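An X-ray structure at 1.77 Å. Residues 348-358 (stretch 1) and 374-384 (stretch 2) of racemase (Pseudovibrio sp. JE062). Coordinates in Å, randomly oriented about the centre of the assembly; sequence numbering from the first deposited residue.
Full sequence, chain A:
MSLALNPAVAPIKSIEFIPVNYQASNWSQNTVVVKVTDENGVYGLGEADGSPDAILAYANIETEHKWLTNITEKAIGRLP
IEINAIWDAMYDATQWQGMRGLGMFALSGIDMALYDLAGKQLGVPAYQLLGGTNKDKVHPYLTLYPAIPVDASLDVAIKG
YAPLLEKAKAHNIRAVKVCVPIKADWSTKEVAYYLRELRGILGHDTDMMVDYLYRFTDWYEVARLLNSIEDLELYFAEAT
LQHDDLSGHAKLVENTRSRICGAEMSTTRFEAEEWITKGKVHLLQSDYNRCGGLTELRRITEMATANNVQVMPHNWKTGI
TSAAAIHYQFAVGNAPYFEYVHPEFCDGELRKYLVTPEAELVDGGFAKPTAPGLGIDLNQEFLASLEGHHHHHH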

# COMPACT_ATOMS: atom_id res chain seq x y z
N GLY A 348 10.53 9.50 -9.24
CA GLY A 348 10.25 9.89 -7.87
C GLY A 348 11.51 9.82 -7.04
O GLY A 348 11.89 8.75 -6.56
N GLU A 349 12.17 10.97 -6.89
CA GLU A 349 13.40 11.06 -6.12
C GLU A 349 13.24 10.47 -4.72
O GLU A 349 14.09 9.73 -4.24
N LEU A 350 12.14 10.82 -4.06
CA LEU A 350 11.87 10.35 -2.71
C LEU A 350 11.81 8.82 -2.66
O LEU A 350 12.44 8.19 -1.80
N ARG A 351 11.06 8.23 -3.58
CA ARG A 351 10.93 6.78 -3.64
C ARG A 351 12.28 6.13 -3.93
O ARG A 351 12.57 5.03 -3.46
N LYS A 352 13.10 6.83 -4.70
CA LYS A 352 14.42 6.31 -5.07
C LYS A 352 15.54 6.45 -4.04
O LYS A 352 16.32 5.52 -3.84
N TYR A 353 15.61 7.60 -3.36
CA TYR A 353 16.70 7.84 -2.41
C TYR A 353 16.46 7.85 -0.90
O TYR A 353 17.43 7.75 -0.14
N LEU A 354 15.22 7.96 -0.44
CA LEU A 354 14.99 8.03 1.01
C LEU A 354 15.57 6.93 1.88
O LEU A 354 16.23 7.21 2.88
N VAL A 355 15.33 5.67 1.52
CA VAL A 355 15.88 4.57 2.30
C VAL A 355 16.71 3.62 1.45
O VAL A 355 16.61 3.62 0.22
N THR A 356 17.52 2.82 2.12
CA THR A 356 18.41 1.86 1.46
C THR A 356 18.48 0.60 2.31
O THR A 356 18.34 0.65 3.53
N PRO A 357 18.71 -0.56 1.67
CA PRO A 357 18.89 -0.76 0.23
C PRO A 357 17.56 -1.01 -0.47
O PRO A 357 16.51 -1.05 0.16
N GLU A 358 17.63 -1.18 -1.79
CA GLU A 358 16.47 -1.46 -2.63
C GLU A 358 16.51 -2.95 -2.95
O GLU A 358 17.55 -3.47 -3.35
N LEU A 374 12.46 -4.65 8.73
CA LEU A 374 12.09 -4.35 7.35
C LEU A 374 13.29 -4.28 6.42
O LEU A 374 13.14 -4.12 5.21
N GLY A 375 14.48 -4.39 6.99
CA GLY A 375 15.69 -4.36 6.18
C GLY A 375 15.93 -3.06 5.45
O GLY A 375 16.22 -3.05 4.25
N ILE A 376 15.81 -1.95 6.16
CA ILE A 376 16.03 -0.65 5.55
C ILE A 376 16.59 0.34 6.55
O ILE A 376 16.51 0.14 7.77
N ASP A 377 17.15 1.42 6.02
CA ASP A 377 17.69 2.48 6.85
C ASP A 377 17.63 3.79 6.09
O ASP A 377 17.64 3.81 4.85
N LEU A 378 17.55 4.89 6.83
CA LEU A 378 17.47 6.21 6.23
C LEU A 378 18.78 6.63 5.58
O LEU A 378 19.86 6.36 6.10
N ASN A 379 18.66 7.28 4.43
CA ASN A 379 19.81 7.80 3.71
C ASN A 379 20.01 9.22 4.25
O ASN A 379 19.41 10.17 3.76
N GLN A 380 20.87 9.35 5.26
CA GLN A 380 21.12 10.64 5.89
C GLN A 380 21.56 11.77 4.97
O GLN A 380 21.08 12.89 5.10
N GLU A 381 22.48 11.49 4.05
CA GLU A 381 22.94 12.54 3.13
C GLU A 381 21.76 13.13 2.38
O GLU A 381 21.69 14.34 2.15
N PHE A 382 20.82 12.27 1.99
CA PHE A 382 19.65 12.73 1.26
C PHE A 382 18.76 13.61 2.12
O PHE A 382 18.33 14.68 1.70
N LEU A 383 18.46 13.15 3.33
CA LEU A 383 17.62 13.91 4.25
C LEU A 383 18.23 15.26 4.54
O LEU A 383 17.60 16.30 4.36
N ALA A 384 19.48 15.24 5.01
CA ALA A 384 20.19 16.46 5.34
C ALA A 384 20.19 17.45 4.18
O ALA A 384 20.20 18.66 4.40

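The side chain of N379 serves both segments at once. In the t rotamer, with CA-to-CB directed toward the first stretch, its ND2 donates to Y353 O at 3.1 Å, while OD1 accepts a weak capping bond from F382 N (3.4 Å) at the start of the second helix. The backbone continues this link: N379 N donates to L354 O (2.9 Å), and a short antiparallel bridge follows, with T356 N to D377 O and D377 N to T356 O both at 2.9 Å.

F382, also t and pointing toward the first stretch, is the most covered residue of the contact. Y353 CB lies over one face of its ring, 3.8 Å from the ring centroid, and L350 CD1 approaches the ring edge, 3.7 Å from F382 CE2. The Y353 side chain (m) points toward the second stretch, its ring oblique to that of F382, with Y353 CD2 3.5 Å from F382 CE1. Although CA-to-CB of L354 points away, its t rotamer brings CD1 within 3.9 Å of L383 CD2. V355 (m) places CG1 4.1 Å from L378 CD2, extending the apolar contact. Beyond the bridge, where P357 follows a cis peptide, one water donates to P357 O (2.8 Å) and G375 O (2.7 Å), joining two carbonyls that cannot bond directly.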

# COMPACT_ATOMS: atom_id res chain seq x y z
CB GLU A 349 13.85 12.52 -5.99
CG GLU A 349 14.32 13.19 -7.28
CD GLU A 349 13.21 13.45 -8.29
OE1 GLU A 349 12.07 13.74 -7.86
OE2 GLU A 349 13.48 13.37 -9.51
CB LEU A 350 10.55 10.94 -2.22
CG LEU A 350 10.48 11.29 -0.74
CD1 LEU A 350 11.63 12.21 -0.37
CD2 LEU A 350 9.15 11.96 -0.46
CB ARG A 351 9.95 6.39 -4.75
CG ARG A 351 9.97 4.90 -5.09
CD ARG A 351 9.46 4.07 -3.93
NE ARG A 351 9.57 2.64 -4.20
CZ ARG A 351 10.70 1.94 -4.09
NH1 ARG A 351 11.82 2.53 -3.72
NH2 ARG A 351 10.70 0.64 -4.35
CB LYS A 352 14.89 6.96 -6.37
CG LYS A 352 14.06 6.64 -7.60
CD LYS A 352 14.71 7.27 -8.82
CE LYS A 352 14.02 6.88 -10.11
NZ LYS A 352 14.76 7.41 -11.28
CB TYR A 353 17.38 9.17 -2.75
CG TYR A 353 17.53 9.47 -4.23
CD1 TYR A 353 18.23 8.61 -5.07
CD2 TYR A 353 16.99 10.63 -4.77
CE1 TYR A 353 18.39 8.91 -6.43
CE2 TYR A 353 17.14 10.94 -6.12
CZ TYR A 353 17.84 10.08 -6.95
OH TYR A 353 18.00 10.40 -8.28
CB LEU A 354 13.50 8.17 1.32
CG LEU A 354 13.20 8.43 2.80
CD1 LEU A 354 13.90 9.70 3.27
CD2 LEU A 354 11.69 8.55 2.99
CB VAL A 355 14.79 3.74 3.01
CG1 VAL A 355 14.18 4.55 4.14
CG2 VAL A 355 13.73 3.30 2.02
CB THR A 356 19.83 2.46 1.32
OG1 THR A 356 20.65 1.57 0.56
CG2 THR A 356 20.45 2.66 2.69
CB PRO A 357 19.79 -1.98 0.18
CG PRO A 357 19.26 -2.80 1.30
CD PRO A 357 19.04 -1.79 2.42
CB GLU A 358 16.56 -0.65 -3.93
CG GLU A 358 15.34 -0.75 -4.83
CD GLU A 358 14.14 -0.04 -4.26
OE1 GLU A 358 14.30 1.11 -3.80
OE2 GLU A 358 13.04 -0.62 -4.27
CB LEU A 374 11.30 -3.05 7.28
CG LEU A 374 9.90 -3.14 7.90
CD1 LEU A 374 9.21 -1.79 7.84
CD2 LEU A 374 9.08 -4.18 7.15
CB ILE A 376 14.73 -0.05 5.00
CG1 ILE A 376 13.66 -0.05 6.10
CG2 ILE A 376 14.28 -0.80 3.76
CD1 ILE A 376 12.36 0.62 5.67
CB ASP A 377 19.13 2.18 7.27
CG ASP A 377 19.49 2.80 8.60
OD1 ASP A 377 18.65 3.55 9.16
OD2 ASP A 377 20.61 2.55 9.09
CB LEU A 378 17.11 7.25 7.28
CG LEU A 378 15.72 7.20 7.90
CD1 LEU A 378 15.66 8.19 9.06
CD2 LEU A 378 14.67 7.52 6.85
CB ASN A 379 19.50 7.83 2.21
CG ASN A 379 20.60 8.47 1.41
OD1 ASN A 379 21.60 8.94 1.97
ND2 ASN A 379 20.44 8.50 0.10
CB GLN A 380 22.13 10.47 7.03
CG GLN A 380 21.77 9.38 8.01
CD GLN A 380 22.69 9.36 9.22
OE1 GLN A 380 23.91 9.38 9.09
NE2 GLN A 380 22.09 9.32 10.41
CB GLU A 381 23.94 11.98 2.11
CG GLU A 381 25.30 11.59 2.67
CD GLU A 381 26.35 11.43 1.57
OE1 GLU A 381 26.13 10.63 0.64
OE2 GLU A 381 27.40 12.11 1.64
CB PHE A 382 18.85 11.54 0.75
CG PHE A 382 17.70 11.94 -0.12
CD1 PHE A 382 17.93 12.52 -1.37
CD2 PHE A 382 16.39 11.78 0.32
CE1 PHE A 382 16.87 12.93 -2.16
CE2 PHE A 382 15.32 12.19 -0.47
CZ PHE A 382 15.56 12.77 -1.71
CB LEU A 383 17.43 13.15 5.56
CG LEU A 383 16.29 12.14 5.64
CD1 LEU A 383 16.27 11.54 7.03
CD2 LEU A 383 14.97 12.83 5.33
CB ALA A 384 21.62 16.13 5.75
O HOH W 1 15.37 -3.09 1.74